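Local atomic coordinates of lovastatin nonaketide synthase, polyketide synthase component (Aspergillus terreus, PDB entry 7CPX), a protein that assembles the dihydromonacolin L precursor of lovastatin from malonyl-CoA, with S-adenosylmethionine as methyl donor and NADPH as reductant, as a homodimeric multidomain synthase that works with LovC. Residues Asn209-Pro214 / Tyr242-Ala247; Gly63-Pro68 / Met215-Glu220. The protein carries 2 engineered substitutions. All blocks are in the same frame, centred on the assembly; numbering follows the deposited sequence.

Both contacts lie in the ketosynthase, their centres 11 Å apart, and helix 214-222 ties them together: it begins at the end of segment 209-214 of contact 1 and carries segment 215-220 of contact 2. F217 is one place where they meet. Its side chain, met by T65 and A67 in contact 2, also receives R244 of contact 1 in a cation-pi interaction, and its CE1 lies 3.3 Å from CG2 of I211; R244 touches T216 as well. The side chain of R244 is about 6 Å from that of H367 and about 9 Å from that of C181, both predicted active-site residues, whereas the side chain of F217 is about 10 Å from that of H367. Contact 1 thus flanks the probable active site.

Contact 1 of 2, residues Asn209-Pro214 / Tyr242-Ala247; sequences NLILGP and YARGEA
N209 and A247 pair backbone to backbone: N209 N donates to A247 O at 2.9 Å, and A247 N returns a bond of the same length to N209 O. The CA of E246 adds a CH...O contact to N209 O. Around this pair the packing is dense. In N209, CG anti to the backbone N (chi1 171°) carries the amide toward R244, whose side chain it crosses at about a right angle, the amide and guanidinium planes 65° apart. NH1 of R244 gives OD1 a weak bond of 3.3 Å, while T133 is the stronger partner of that oxygen. An amide suits this spot because it can serve neighbours as both donor and acceptor. L210 O also lies at the edge of the guanidinium, near its plane. The antiparallel pair belongs to neighbouring strands, 203-209 and 247-255, in the large mixed sheet of the thiolase-like ketosynthase fold, and the polypeptide leaves that sheet here for helix 214-222. I211 fills the angle between two long side chains: its CD1 rests 3.6 Å from CG of E246 and 4.1 Å from CB of R244, while CG1 lies obliquely by the guanidinium. The side chains of I211 and R244 slide past each other in opposite directions. The chain of E246, extended beyond CG, brings OE2 to I211 N and into a salt bridge with R48, although the position of OE2 is less certain; the bond from L73 N to OE1 is firmer. The far side is looser, though no less buried. L210 points away from segment 242-247; its side chain comes within 4.2 Å of E246 only at CD2, facing CB, and packs instead on P97, Q98 and L101 of helix 97-113. Beyond it the backbone N atoms of L212 and G213 turn to D135.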
loop_
_atom_site.group_PDB
_atom_site.type_symbol
_atom_site.label_atom_id
_atom_site.label_comp_id
_atom_site.label_asym_id
_atom_site.label_seq_id
_atom_site.Cartn_x
_atom_site.Cartn_y
_atom_site.Cartn_z
ATOM N N ASN A 209 -15.515 22.270 -21.110
ATOM C CA ASN A 209 -14.223 21.959 -20.519
ATOM C C ASN A 209 -14.324 22.203 -19.025
ATOM O O ASN A 209 -14.720 23.292 -18.598
ATOM C CB ASN A 209 -13.105 22.807 -21.119
ATOM C CG ASN A 209 -11.796 22.653 -20.373
ATOM O OD1 ASN A 209 -11.029 21.723 -20.624
ATOM N ND2 ASN A 209 -11.532 23.569 -19.450
ATOM N N LEU A 210 -13.971 21.197 -18.236
ATOM C CA LEU A 210 -14.081 21.277 -16.790
ATOM C C LEU A 210 -12.804 20.773 -16.141
ATOM O O LEU A 210 -12.082 19.943 -16.702
ATOM C CB LEU A 210 -15.278 20.471 -16.282
ATOM C CG LEU A 210 -16.643 21.000 -16.719
ATOM C CD1 LEU A 210 -17.736 20.109 -16.185
ATOM C CD2 LEU A 210 -16.848 22.428 -16.251
ATOM N N ILE A 211 -12.541 21.288 -14.945
ATOM C CA ILE A 211 -11.352 20.943 -14.181
ATOM C C ILE A 211 -11.782 20.091 -12.997
ATOM O O ILE A 211 -12.106 20.611 -11.925
ATOM C CB ILE A 211 -10.602 22.207 -13.731
ATOM C CG1 ILE A 211 -9.925 22.862 -14.934
ATOM C CG2 ILE A 211 -9.589 21.868 -12.661
ATOM C CD1 ILE A 211 -9.618 24.317 -14.747
ATOM N N LEU A 212 -11.792 18.773 -13.193
ATOM C CA LEU A 212 -12.203 17.834 -12.164
ATOM C C LEU A 212 -11.068 16.949 -11.681
ATOM O O LEU A 212 -11.194 16.336 -10.617
ATOM C CB LEU A 212 -13.338 16.940 -12.682
ATOM C CG LEU A 212 -14.442 17.656 -13.463
ATOM C CD1 LEU A 212 -15.287 16.662 -14.232
ATOM C CD2 LEU A 212 -15.306 18.472 -12.526
ATOM N N GLY A 213 -9.974 16.869 -12.430
ATOM C CA GLY A 213 -8.848 16.056 -12.050
ATOM C C GLY A 213 -7.539 16.628 -12.554
ATOM O O GLY A 213 -7.505 17.478 -13.449
ATOM N N PRO A 214 -6.428 16.170 -11.976
ATOM C CA PRO A 214 -5.117 16.678 -12.399
ATOM C C PRO A 214 -4.632 16.093 -13.710
ATOM O O PRO A 214 -3.621 16.568 -14.241
ATOM C CB PRO A 214 -4.202 16.271 -11.241
ATOM C CG PRO A 214 -4.828 15.022 -10.723
ATOM C CD PRO A 214 -6.311 15.183 -10.890
ATOM N N TYR A 242 -0.893 28.552 -21.672
ATOM C CA TYR A 242 -2.291 28.940 -21.548
ATOM C C TYR A 242 -2.847 28.440 -20.225
ATOM O O TYR A 242 -2.533 27.330 -19.786
ATOM C CB TYR A 242 -3.129 28.397 -22.712
ATOM C CG TYR A 242 -3.275 26.893 -22.759
ATOM C CD1 TYR A 242 -4.209 26.241 -21.969
ATOM C CD2 TYR A 242 -2.498 26.131 -23.615
ATOM C CE1 TYR A 242 -4.350 24.874 -22.015
ATOM C CE2 TYR A 242 -2.634 24.761 -23.670
ATOM C CZ TYR A 242 -3.562 24.137 -22.868
ATOM O OH TYR A 242 -3.704 22.771 -22.917
ATOM N N ALA A 243 -3.674 29.266 -19.597
ATOM C CA ALA A 243 -4.305 28.919 -18.332
ATOM C C ALA A 243 -5.610 28.188 -18.614
ATOM O O ALA A 243 -6.488 28.718 -19.303
ATOM C CB ALA A 243 -4.559 30.171 -17.496
ATOM N N ARG A 244 -5.733 26.976 -18.083
ATOM C CA ARG A 244 -6.959 26.215 -18.260
ATOM C C ARG A 244 -8.131 26.954 -17.631
ATOM O O ARG A 244 -7.990 27.606 -16.593
ATOM C CB ARG A 244 -6.817 24.828 -17.638
ATOM C CG ARG A 244 -5.933 23.879 -18.430
ATOM C CD ARG A 244 -5.835 22.520 -17.756
ATOM N NE ARG A 244 -7.138 22.054 -17.297
ATOM C CZ ARG A 244 -8.099 21.621 -18.099
ATOM N NH1 ARG A 244 -7.935 21.575 -19.410
ATOM N NH2 ARG A 244 -9.258 21.234 -17.574
ATOM N N GLY A 245 -9.282 26.860 -18.269
ATOM C CA GLY A 245 -10.488 27.490 -17.762
ATOM C C GLY A 245 -11.664 26.543 -17.832
ATOM O O GLY A 245 -11.793 25.762 -18.773
ATOM N N GLU A 246 -12.519 26.616 -16.818
ATOM C CA GLU A 246 -13.742 25.829 -16.783
ATOM C C GLU A 246 -14.862 26.626 -17.429
ATOM O O GLU A 246 -15.210 27.713 -16.954
ATOM C CB GLU A 246 -14.121 25.463 -15.352
ATOM C CG GLU A 246 -13.227 24.446 -14.704
ATOM C CD GLU A 246 -13.870 23.842 -13.476
ATOM O OE1 GLU A 246 -14.753 24.499 -12.886
ATOM O OE2 GLU A 246 -13.514 22.703 -13.106
ATOM N N ALA A 247 -15.436 26.086 -18.498
ATOM C CA ALA A 247 -16.540 26.755 -19.163
ATOM C C ALA A 247 -17.401 25.723 -19.870
ATOM O O ALA A 247 -16.888 24.770 -20.466
ATOM C CB ALA A 247 -16.038 27.805 -20.158
#

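Contact 2 of 2, residues Gly63-Pro68 / Met215-Glu220; sequences GRTNAP and MTFVLE
T65 lays its CB against the CB of F217, 3.8 Å away, where the loop 63-68 passes helix 214-222. With OG1 anti to the backbone N (chi1 -179°), the hydroxyl faces the helix and makes a weak bond of 3.3 Å to F217 O; it also weakly accepts A67 N. A threonine suits this place because its methine packs while its hydroxyl bridges helix and loop. OG1 lies at the edge of the F217 ring, and A67 O approaches that ring obliquely, 3.5 Å from CD2. V218 takes the other half of the contact: CG1 sits 3.9 Å from G63 CA and CG2 lies 3.8 Å from R64 O. G63 has positive phi (59°), a conformation easy for a residue without a side chain. K222 joins the two segments again, its NZ bonding to both R64 O and V218 O. The helix is also met by the second subunit, where L144 of that chain packs on V218 and S151 of that chain on L219. The helix thus lies between the loop and the partner subunit, as part of the connection between strands 203-209 and 247-255 in the N-terminal half of the thiolase-like ketosynthase fold.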
loop_
_atom_site.group_PDB
_atom_site.type_symbol
_atom_site.label_atom_id
_atom_site.label_comp_id
_atom_site.label_asym_id
_atom_site.label_seq_id
_atom_site.Cartn_x
_atom_site.Cartn_y
_atom_site.Cartn_z
ATOM N N GLY A 63 4.457 13.542 -12.712
ATOM C CA GLY A 63 3.224 13.575 -11.942
ATOM C C GLY A 63 2.970 14.890 -11.241
ATOM O O GLY A 63 2.437 14.902 -10.124
ATOM N N ARG A 64 3.333 16.004 -11.873
ATOM C CA ARG A 64 3.109 17.326 -11.310
ATOM C C ARG A 64 2.652 18.266 -12.415
ATOM O O ARG A 64 2.749 17.957 -13.606
ATOM C CB ARG A 64 4.369 17.892 -10.643
ATOM C CG ARG A 64 5.025 16.980 -9.626
ATOM C CD ARG A 64 4.224 16.842 -8.346
ATOM N NE ARG A 64 4.968 16.081 -7.349
ATOM C CZ ARG A 64 5.876 16.600 -6.532
ATOM N NH1 ARG A 64 6.145 17.895 -6.529
ATOM N NH2 ARG A 64 6.536 15.798 -5.702
ATOM N N THR A 65 2.149 19.427 -12.005
ATOM C CA THR A 65 1.743 20.473 -12.933
ATOM C C THR A 65 2.276 21.805 -12.433
ATOM O O THR A 65 2.173 22.107 -11.241
ATOM C CB THR A 65 0.218 20.532 -13.073
ATOM O OG1 THR A 65 -0.141 21.553 -14.012
ATOM C CG2 THR A 65 -0.434 20.831 -11.733
ATOM N N ASN A 66 2.842 22.595 -13.338
ATOM C CA ASN A 66 3.373 23.906 -12.994
ATOM C C ASN A 66 2.316 24.999 -13.040
ATOM O O ASN A 66 2.630 26.156 -12.745
ATOM C CB ASN A 66 4.529 24.272 -13.929
ATOM C CG ASN A 66 4.115 24.297 -15.385
ATOM O OD1 ASN A 66 3.097 23.718 -15.763
ATOM N ND2 ASN A 66 4.910 24.965 -16.213
ATOM N N ALA A 67 1.075 24.662 -13.396
ATOM C CA ALA A 67 -0.018 25.624 -13.497
ATOM C C ALA A 67 -1.024 25.350 -12.387
ATOM O O ALA A 67 -2.021 24.645 -12.604
ATOM C CB ALA A 67 -0.690 25.540 -14.869
ATOM N N PRO A 68 -0.813 25.876 -11.179
ATOM C CA PRO A 68 -1.769 25.660 -10.089
ATOM C C PRO A 68 -2.969 26.593 -10.104
ATOM O O PRO A 68 -3.713 26.626 -9.121
ATOM C CB PRO A 68 -0.907 25.909 -8.844
ATOM C CG PRO A 68 0.056 26.946 -9.284
ATOM C CD PRO A 68 0.359 26.647 -10.732
ATOM N N MET A 215 -5.312 15.074 -14.241
ATOM C CA MET A 215 -4.868 14.406 -15.459
ATOM C C MET A 215 -4.502 15.412 -16.542
ATOM O O MET A 215 -3.378 15.418 -17.055
ATOM C CB MET A 215 -5.963 13.464 -15.974
ATOM C CG MET A 215 -6.657 12.541 -14.978
ATOM S SD MET A 215 -5.580 11.274 -14.278
ATOM C CE MET A 215 -5.158 10.329 -15.739
ATOM N N THR A 216 -5.456 16.273 -16.899
ATOM C CA THR A 216 -5.209 17.249 -17.953
ATOM C C THR A 216 -4.073 18.191 -17.577
ATOM O O THR A 216 -3.221 18.512 -18.412
ATOM C CB THR A 216 -6.488 18.044 -18.250
ATOM O OG1 THR A 216 -6.320 18.961 -19.344
ATOM C CG2 THR A 216 -7.192 18.634 -17.008
ATOM N N PHE A 217 -4.046 18.651 -16.325
ATOM C CA PHE A 217 -2.998 19.575 -15.908
ATOM C C PHE A 217 -1.625 18.934 -16.035
ATOM O O PHE A 217 -0.698 19.530 -16.594
ATOM C CB PHE A 217 -3.242 20.037 -14.473
ATOM C CG PHE A 217 -4.343 21.042 -14.345
ATOM C CD1 PHE A 217 -5.653 20.631 -14.208
ATOM C CD2 PHE A 217 -4.070 22.396 -14.364
ATOM C CE1 PHE A 217 -6.670 21.549 -14.091
ATOM C CE2 PHE A 217 -5.084 23.323 -14.248
ATOM C CZ PHE A 217 -6.388 22.900 -14.111
ATOM N N VAL A 218 -1.479 17.709 -15.531
ATOM C CA VAL A 218 -0.188 17.032 -15.597
ATOM C C VAL A 218 0.207 16.788 -17.046
ATOM O O VAL A 218 1.355 17.022 -17.441
ATOM C CB VAL A 218 -0.231 15.719 -14.794
ATOM C CG1 VAL A 218 1.078 14.964 -14.941
ATOM C CG2 VAL A 218 -0.514 16.005 -13.333
ATOM N N LEU A 219 -0.738 16.317 -17.860
ATOM C CA LEU A 219 -0.435 16.031 -19.257
ATOM C C LEU A 219 0.038 17.284 -19.983
ATOM O O LEU A 219 1.078 17.275 -20.651
ATOM C CB LEU A 219 -1.666 15.443 -19.945
ATOM C CG LEU A 219 -2.075 14.037 -19.506
ATOM C CD1 LEU A 219 -3.474 13.714 -19.997
ATOM C CD2 LEU A 219 -1.088 13.010 -20.021
ATOM N N GLU A 220 -0.715 18.379 -19.859
ATOM C CA GLU A 220 -0.352 19.603 -20.562
ATOM C C GLU A 220 0.945 20.196 -20.029
ATOM O O GLU A 220 1.764 20.687 -20.811
ATOM C CB GLU A 220 -1.486 20.624 -20.457
ATOM C CG GLU A 220 -2.640 20.397 -21.428
ATOM C CD GLU A 220 -3.323 19.056 -21.252
ATOM O OE1 GLU A 220 -2.633 18.066 -20.939
ATOM O OE2 GLU A 220 -4.558 18.993 -21.427
#